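Local coordinates for 4-hydroxybenzoyl-CoA thioesterase (Staphylococcus aureus, PDB 6FDG), which probably hydrolyses the thioester of an acyl-CoA, consistent with a DHNA-CoA thioesterase of the vitamin K2 pathway, at residues W29-R34 with Y90-I94. Residues are numbered along the deposited sequence; the frame is centred on the assembly and turned at random. Where two conformers were deposited one is given.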
loop_
_atom_site.group_PDB
_atom_site.type_symbol
_atom_site.label_atom_id
_atom_site.label_comp_id
_atom_site.label_asym_id
_atom_site.label_seq_id
_atom_site.Cartn_x
_atom_site.Cartn_y
_atom_site.Cartn_z
ATOM N N TRP A 29 11.048 0.713 0.433
ATOM C CA TRP A 29 12.316 0.749 -0.291
ATOM C C TRP A 29 13.486 0.455 0.627
ATOM O O TRP A 29 14.394 -0.292 0.205
ATOM C CB TRP A 29 12.541 2.129 -0.924
ATOM C CG TRP A 29 11.606 2.404 -2.089
ATOM C CD1 TRP A 29 10.602 1.668 -2.535
ATOM C CD2 TRP A 29 11.655 3.572 -2.936
ATOM N NE1 TRP A 29 9.967 2.250 -3.652
ATOM C CE2 TRP A 29 10.656 3.422 -3.885
ATOM C CE3 TRP A 29 12.447 4.704 -2.954
ATOM C CZ2 TRP A 29 10.433 4.323 -4.944
ATOM C CZ3 TRP A 29 12.234 5.639 -3.978
ATOM C CH2 TRP A 29 11.235 5.408 -4.946
ATOM N N PHE A 30 13.447 0.899 1.884
ATOM C CA PHE A 30 14.509 0.519 2.854
ATOM C C PHE A 30 14.457 -0.976 3.048
ATOM O O PHE A 30 15.543 -1.590 3.181
ATOM C CB PHE A 30 14.345 1.219 4.163
ATOM C CG PHE A 30 14.622 2.707 4.165
ATOM C CD1 PHE A 30 15.191 3.419 3.133
ATOM C CD2 PHE A 30 14.376 3.404 5.358
ATOM C CE1 PHE A 30 15.455 4.802 3.233
ATOM C CE2 PHE A 30 14.675 4.748 5.492
ATOM C CZ PHE A 30 15.205 5.432 4.393
ATOM N N GLU A 31 13.274 -1.614 3.113
ATOM C CA GLU A 31 13.203 -3.069 3.249
ATOM C C GLU A 31 13.832 -3.772 2.086
ATOM O O GLU A 31 14.611 -4.737 2.281
ATOM C CB GLU A 31 11.743 -3.449 3.416
ATOM C CG GLU A 31 11.501 -4.940 3.326
ATOM C CD GLU A 31 9.992 -5.206 3.171
ATOM O OE1 GLU A 31 9.527 -5.515 1.986
ATOM O OE2 GLU A 31 9.291 -5.253 4.228
ATOM N N VAL A 32 13.499 -3.365 0.861
ATOM C CA VAL A 32 14.084 -3.971 -0.316
ATOM C C VAL A 32 15.615 -3.865 -0.243
ATOM O O VAL A 32 16.339 -4.838 -0.495
ATOM C CB VAL A 32 13.525 -3.305 -1.593
ATOM C CG1 VAL A 32 14.316 -3.718 -2.880
ATOM C CG2 VAL A 32 12.087 -3.659 -1.759
ATOM N N ALA A 33 16.124 -2.741 0.108
ATOM C CA ALA A 33 17.566 -2.514 0.226
ATOM C C ALA A 33 18.201 -3.324 1.294
ATOM O O ALA A 33 19.280 -3.934 1.060
ATOM C CB ALA A 33 17.831 -1.019 0.344
ATOM N N ARG A 34 17.581 -3.377 2.458
ATOM C CA ARG A 34 18.122 -4.122 3.561
ATOM C C ARG A 34 18.166 -5.652 3.258
ATOM O O ARG A 34 19.162 -6.324 3.535
ATOM C CB ARG A 34 17.169 -3.900 4.798
ATOM C CG ARG A 34 17.553 -4.634 6.017
ATOM C CD ARG A 34 16.721 -4.216 7.224
ATOM N NE ARG A 34 15.317 -4.514 7.110
ATOM C CZ ARG A 34 14.354 -3.625 6.939
ATOM N NH1 ARG A 34 13.050 -4.072 6.971
ATOM N NH2 ARG A 34 14.550 -2.365 6.593
ATOM N N TYR A 90 20.457 -0.313 10.783
ATOM C CA TYR A 90 20.840 -0.094 9.385
ATOM C C TYR A 90 20.666 1.356 9.086
ATOM O O TYR A 90 19.677 2.003 9.531
ATOM C CB TYR A 90 19.991 -0.909 8.442
ATOM C CG TYR A 90 20.073 -2.397 8.554
ATOM C CD1 TYR A 90 19.508 -3.098 9.583
ATOM C CD2 TYR A 90 20.845 -3.109 7.622
ATOM C CE1 TYR A 90 19.639 -4.497 9.669
ATOM C CE2 TYR A 90 20.962 -4.524 7.692
ATOM C CZ TYR A 90 20.380 -5.111 8.714
ATOM O OH TYR A 90 20.484 -6.548 8.815
ATOM N N LYS A 91 21.557 1.925 8.283
ATOM C CA LYS A 91 21.412 3.277 7.730
ATOM C C LYS A 91 21.377 3.178 6.239
ATOM O O LYS A 91 21.920 2.275 5.584
ATOM C CB LYS A 91 22.565 4.195 8.199
ATOM C CG LYS A 91 22.345 4.694 9.614
ATOM C CD LYS A 91 23.461 5.584 10.144
ATOM C CE LYS A 91 23.502 6.856 9.355
ATOM N NZ LYS A 91 23.991 7.942 10.343
ATOM N N TYR A 92 20.698 4.192 5.659
ATOM C CA TYR A 92 20.463 4.257 4.234
ATOM C C TYR A 92 20.664 5.641 3.659
ATOM O O TYR A 92 20.429 6.677 4.322
ATOM C CB TYR A 92 18.990 3.954 3.891
ATOM C CG TYR A 92 18.500 2.667 4.567
ATOM C CD1 TYR A 92 17.936 2.754 5.867
ATOM C CD2 TYR A 92 18.519 1.467 3.938
ATOM C CE1 TYR A 92 17.526 1.602 6.542
ATOM C CE2 TYR A 92 18.058 0.296 4.602
ATOM C CZ TYR A 92 17.520 0.406 5.863
ATOM O OH TYR A 92 17.015 -0.767 6.513
ATOM N N GLU A 93 21.066 5.659 2.409
ATOM C CA GLU A 93 21.076 6.916 1.568
ATOM C C GLU A 93 20.431 6.564 0.269
ATOM O O GLU A 93 20.751 5.538 -0.333
ATOM C CB GLU A 93 22.535 7.400 1.304
ATOM C CG GLU A 93 23.213 7.900 2.511
ATOM C CD GLU A 93 24.708 8.267 2.330
ATOM O OE1 GLU A 93 25.294 7.776 1.390
ATOM O OE2 GLU A 93 25.165 8.909 3.266
ATOM N N ILE A 94 19.539 7.424 -0.234
ATOM C CA ILE A 94 18.918 7.223 -1.531
ATOM C C ILE A 94 19.364 8.331 -2.500
ATOM O O ILE A 94 19.275 9.534 -2.157
ATOM C CB ILE A 94 17.408 7.262 -1.500
ATOM C CG1 ILE A 94 16.867 6.205 -0.481
ATOM C CG2 ILE A 94 16.835 7.058 -2.876
ATOM C CD1 ILE A 94 15.372 6.164 -0.413
#
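Phe30 and Tyr92 lie ring on ring, an offset stack with planes only 4° apart and centroids 4.1 Å from each other. Each ring also receives the other's methylene: Phe30 CB sits 3.8 Å from the centroid of the Tyr92 ring, and Tyr92 CB covers the Phe30 face in return. Two flat rings laid face to face fill the 9.8 Å between the axes of the two segments, and tyrosine also carries a hydroxyl past the stack. That tip, Tyr92 OH, takes a hydrogen bond from Arg34 NH2 (2.9 Å, N-H...O angle 158°), lying close to the guanidinium plane, and it also hydrogen-bonds Thr107, so the buried oxygen is held from two neighbouring elements. The contact joins the two defining parts of the HotDog fold, the long helix 26-41 and the curved, mainly antiparallel sheet that wraps it, here at strand 88-95. Arg34 sends CG anti to its own N (chi1 178°), which lays the aliphatic part of its chain over Tyr90, with CD 3.8 Å from the centroid of that ring; the bend at chi3 then turns the guanidinium back to Tyr92. Tyr90 OH is hydrogen-bonded to the hydroxyl of Tyr133. Packing is looser at the other end, where Ile94, a branched residue that suits a strand, reaches Phe30 CE1 and the edge of the Trp29 indole with CD1 alone, Ile94 CD1 lying 4.1 Å from Trp29 CE3. Ala33, whose small CB points toward the strand, meets the Tyr92 ring loosely, Ala33 CB lying 4.4 Å from Tyr92 CD2. On the outer side of the strand, Lys91 and Glu93 point away from the helix and are partly exposed, as befits charged residues.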